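Local coordinates for protein glycerol dehydratase (Clostridium butyricum, PDB 1R9D) that probably acts as a glycyl-radical lyase that dehydrates glycerol without needing vitamin B12, at residues Val165-Gly170 with Ser523-Asn528; Gly179-Ala184 with Ser211-Ile216. One frame throughout, in Å; residues are numbered along the deposited sequence.

Contact 1: residues Val165-Gly170 with Ser523-Asn528; sequences VSVDYG and SSMVDN
Asp168 N donates a hydrogen bond of 3.0 Å to Met525 O, with an N-H...O angle of 159°. It is the one hydrogen bond made directly between the two segments. Residues 165-168 form the approach to helix 169-190, and residues 525-528 leave helix 520-524. Asp168 is the centre of an inverse gamma turn, closed by a weak bond from Tyr169 N to Val167 O. It is also the N-cap of helix 169-190: its OD1 accepts from Lys171 N. The contact thus joins the start of one helix to the turn after another, within the pyruvate formate lyase-like part of the chain. A water bridges the carboxylates, donating to Asp168 OD2 at 3.1 Å and to Asp527 OD2 at 2.8 Å. The two OD2 atoms are 4.5 Å apart, and the water probably eases their repulsion. Beside the backbone bond, Val167 CB packs on Met525 CB at 3.9 Å. Val167 CG1 lies anti to its own carbonyl carbon (chi1 -56°) and approaches Val526 CG2 to 4.3 Å. Val167 CG2 covers one face of the Tyr169 ring, over its centre. Ile274 of helix 260-277 touches both Val167 and Met525.

Contact 2: residues Gly179-Ala184 with Ser211-Ile216; sequences GIINEA and SCEAAI
Ile181 meets Cys212 through CG1, which chi1 of -66° sets anti to the carbonyl carbon of Ile181 and beside its backbone N. Chi2 of 176° then extends CD1 toward the helix containing residues 211-216. On that side, Cys212 SG is also anti to its own carbonyl carbon. The sulfur therefore takes Ile180 as its neighbour, while CB of the same cysteine faces Ile181.

The closest pair is Ile181 CG1 with Cys212 CB, at 3.5 Å. This is tighter than usual for two carbons. Ile181 CD1 makes two further contacts. It meets Glu213 CG at 3.6 Å, where the two side chains cross at about a right angle. It also meets the tip of Ile216, CD1 to CD1, at 3.8 Å. Glu213 thus offers an aliphatic carbon to the isoleucine. Ile180 adds a smaller contact. Its CG2 branch touches Cys212 SG at 3.7 Å, and the end of its CG1 branch leads away.

The contact across the two segments is apolar. Ile181 and Cys212 are buried, whereas Glu213 lies at the exposed margin. Ile209, one turn before Glu213, also packs on Ile181. Ile216 also touches Phe177 of helix 169-190.

The axes of the two short helical segments approach to 9.7 Å, with an angle of 161° between their N-to-C directions. Helices 169-190 and 197-230 follow each other in the chain with a short connection between them. They form an antiparallel helical hairpin in the pyruvate formate lyase-like part of the protein.

How the contacts relate
From the N terminus, the chain first reaches residues 165-170 and enters helix 169-190. Residues 179-184 follow on the same helix. The chain then turns back into helix 197-230, where residues 211-216 close the short loop of contact 2. Only much later does it reach residues 523-528 and close contact 1, 353 residues apart in sequence. Contact 2 is therefore nested inside the loop of contact 1. Their centres are about 13 Å apart. They touch through Ser524, whose CB packs on Ile180 CG2 at 3.8 Å. Together they tie helices 169-190 and 197-230 to the end of helix 520-524.

Contact 1: residues Val165-Gly170 with Ser523-Asn528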
# COMPACT_ATOMS: atom_id res chain seq x y z
N VAL A 165 -2.84 23.53 -5.46
CA VAL A 165 -1.83 23.79 -4.45
C VAL A 165 -0.90 24.92 -4.86
O VAL A 165 -0.69 25.17 -6.05
CB VAL A 165 -1.00 22.49 -4.24
CG1 VAL A 165 -0.36 22.07 -5.57
CG2 VAL A 165 0.08 22.68 -3.18
N SER A 166 -0.37 25.62 -3.86
CA SER A 166 0.61 26.67 -4.09
C SER A 166 1.81 26.19 -3.28
O SER A 166 1.78 26.22 -2.05
CB SER A 166 0.13 28.02 -3.57
OG SER A 166 1.10 29.02 -3.83
N VAL A 167 2.85 25.72 -3.97
CA VAL A 167 4.04 25.22 -3.29
C VAL A 167 4.87 26.34 -2.69
O VAL A 167 4.57 27.52 -2.88
CB VAL A 167 4.92 24.39 -4.24
CG1 VAL A 167 4.11 23.25 -4.84
CG2 VAL A 167 5.51 25.27 -5.34
N ASP A 168 5.92 25.96 -1.96
CA ASP A 168 6.79 26.93 -1.33
C ASP A 168 7.78 27.49 -2.36
O ASP A 168 8.98 27.22 -2.28
CB ASP A 168 7.56 26.26 -0.19
CG ASP A 168 8.11 27.26 0.82
OD1 ASP A 168 8.27 28.45 0.47
OD2 ASP A 168 8.39 26.84 1.97
N TYR A 169 7.27 28.26 -3.32
CA TYR A 169 8.13 28.83 -4.36
C TYR A 169 9.27 29.63 -3.75
O TYR A 169 10.41 29.55 -4.22
CB TYR A 169 7.33 29.77 -5.29
CG TYR A 169 6.28 29.10 -6.15
CD1 TYR A 169 4.94 29.03 -5.74
CD2 TYR A 169 6.61 28.57 -7.40
CE1 TYR A 169 3.97 28.44 -6.55
CE2 TYR A 169 5.64 27.99 -8.23
CZ TYR A 169 4.32 27.93 -7.79
OH TYR A 169 3.36 27.37 -8.61
N GLY A 170 8.97 30.40 -2.71
CA GLY A 170 9.97 31.22 -2.06
C GLY A 170 11.16 30.44 -1.54
O GLY A 170 12.30 30.91 -1.62
N SER A 523 5.69 17.02 -3.51
CA SER A 523 5.76 16.88 -2.06
C SER A 523 6.99 17.51 -1.42
O SER A 523 6.92 18.01 -0.29
CB SER A 523 5.70 15.40 -1.67
OG SER A 523 4.47 14.81 -2.07
N SER A 524 8.10 17.51 -2.14
CA SER A 524 9.34 18.06 -1.61
C SER A 524 9.26 19.56 -1.35
O SER A 524 10.06 20.10 -0.59
CB SER A 524 10.51 17.76 -2.56
OG SER A 524 10.37 18.49 -3.78
N MET A 525 8.29 20.22 -1.97
CA MET A 525 8.13 21.66 -1.82
C MET A 525 6.98 22.10 -0.92
O MET A 525 6.57 23.26 -0.96
CB MET A 525 7.99 22.30 -3.20
CG MET A 525 9.20 22.06 -4.09
SD MET A 525 9.02 22.76 -5.74
CE MET A 525 7.91 21.60 -6.46
N VAL A 526 6.47 21.19 -0.10
CA VAL A 526 5.38 21.50 0.83
C VAL A 526 5.77 20.97 2.21
O VAL A 526 6.13 19.81 2.37
CB VAL A 526 4.05 20.87 0.38
CG1 VAL A 526 2.94 21.24 1.38
CG2 VAL A 526 3.70 21.37 -1.01
N ASP A 527 5.70 21.85 3.21
CA ASP A 527 6.11 21.52 4.57
C ASP A 527 5.70 20.26 5.30
O ASP A 527 4.57 19.79 5.24
CB ASP A 527 5.85 22.71 5.49
CG ASP A 527 7.02 23.67 5.50
OD1 ASP A 527 6.93 24.72 6.18
OD2 ASP A 527 8.03 23.37 4.82
N ASN A 528 6.70 19.74 6.01
CA ASN A 528 6.61 18.53 6.80
C ASN A 528 6.77 17.27 5.96
O ASN A 528 7.12 16.24 6.49
CB ASN A 528 5.32 18.51 7.61
CG ASN A 528 5.19 19.71 8.54
OD1 ASN A 528 5.99 20.64 8.50
ND2 ASN A 528 4.16 19.69 9.39
O HOH W 1 8.41 23.75 2.08

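Contact 2: residues Gly179-Ala184 with Ser211-Ile216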
# COMPACT_ATOMS: atom_id res chain seq x y z
N GLY A 179 19.38 22.74 -2.80
CA GLY A 179 19.01 22.93 -1.41
C GLY A 179 17.99 21.92 -0.92
O GLY A 179 18.05 21.47 0.23
N ILE A 180 17.06 21.56 -1.79
CA ILE A 180 16.03 20.59 -1.47
C ILE A 180 16.69 19.21 -1.34
O ILE A 180 16.43 18.47 -0.39
CB ILE A 180 14.95 20.55 -2.58
CG1 ILE A 180 14.30 21.93 -2.72
CG2 ILE A 180 13.89 19.50 -2.24
CD1 ILE A 180 13.66 22.45 -1.42
N ILE A 181 17.54 18.89 -2.31
CA ILE A 181 18.25 17.61 -2.29
C ILE A 181 19.04 17.48 -0.99
O ILE A 181 19.02 16.44 -0.34
CB ILE A 181 19.23 17.49 -3.48
CG1 ILE A 181 18.44 17.44 -4.79
CG2 ILE A 181 20.09 16.24 -3.33
CD1 ILE A 181 19.31 17.42 -6.04
N ASN A 182 19.73 18.55 -0.60
CA ASN A 182 20.52 18.51 0.63
C ASN A 182 19.67 18.35 1.88
O ASN A 182 20.11 17.73 2.85
CB ASN A 182 21.42 19.74 0.74
CG ASN A 182 22.53 19.74 -0.29
OD1 ASN A 182 23.02 18.68 -0.69
ND2 ASN A 182 22.94 20.93 -0.74
N GLU A 183 18.47 18.91 1.87
CA GLU A 183 17.58 18.78 3.02
C GLU A 183 17.11 17.33 3.10
O GLU A 183 16.96 16.78 4.20
CB GLU A 183 16.38 19.72 2.90
CG GLU A 183 15.34 19.50 3.98
CD GLU A 183 14.37 20.65 4.12
OE1 GLU A 183 13.88 21.14 3.08
OE2 GLU A 183 14.10 21.07 5.27
N ALA A 184 16.87 16.72 1.95
CA ALA A 184 16.43 15.33 1.89
C ALA A 184 17.56 14.43 2.39
O ALA A 184 17.33 13.48 3.14
CB ALA A 184 16.05 14.95 0.47
N SER A 211 14.02 12.85 -8.08
CA SER A 211 13.15 13.81 -8.75
C SER A 211 13.79 15.18 -8.93
O SER A 211 13.71 15.78 -10.00
CB SER A 211 11.84 13.96 -7.98
OG SER A 211 11.13 12.73 -7.96
N CYS A 212 14.43 15.69 -7.87
CA CYS A 212 15.07 16.99 -7.94
C CYS A 212 16.32 16.96 -8.83
O CYS A 212 16.65 17.95 -9.48
CB CYS A 212 15.43 17.48 -6.53
SG CYS A 212 13.96 18.01 -5.58
N GLU A 213 17.00 15.81 -8.86
CA GLU A 213 18.18 15.69 -9.71
C GLU A 213 17.73 15.71 -11.16
O GLU A 213 18.43 16.22 -12.03
CB GLU A 213 18.94 14.39 -9.40
CG GLU A 213 19.46 14.33 -7.97
CD GLU A 213 20.28 13.08 -7.68
OE1 GLU A 213 19.85 11.97 -8.08
OE2 GLU A 213 21.34 13.22 -7.03
N ALA A 214 16.54 15.17 -11.41
CA ALA A 214 15.99 15.15 -12.76
C ALA A 214 15.63 16.58 -13.18
O ALA A 214 15.78 16.95 -14.34
CB ALA A 214 14.76 14.26 -12.83
N ALA A 215 15.16 17.37 -12.22
CA ALA A 215 14.80 18.75 -12.50
C ALA A 215 16.05 19.51 -12.94
O ALA A 215 16.01 20.28 -13.90
CB ALA A 215 14.20 19.41 -11.25
N ILE A 216 17.15 19.28 -12.23
CA ILE A 216 18.42 19.93 -12.55
C ILE A 216 18.84 19.57 -13.98
O ILE A 216 19.29 20.43 -14.74
CB ILE A 216 19.53 19.49 -11.56
CG1 ILE A 216 19.20 20.04 -10.16
CG2 ILE A 216 20.89 20.00 -12.02
CD1 ILE A 216 20.17 19.61 -9.08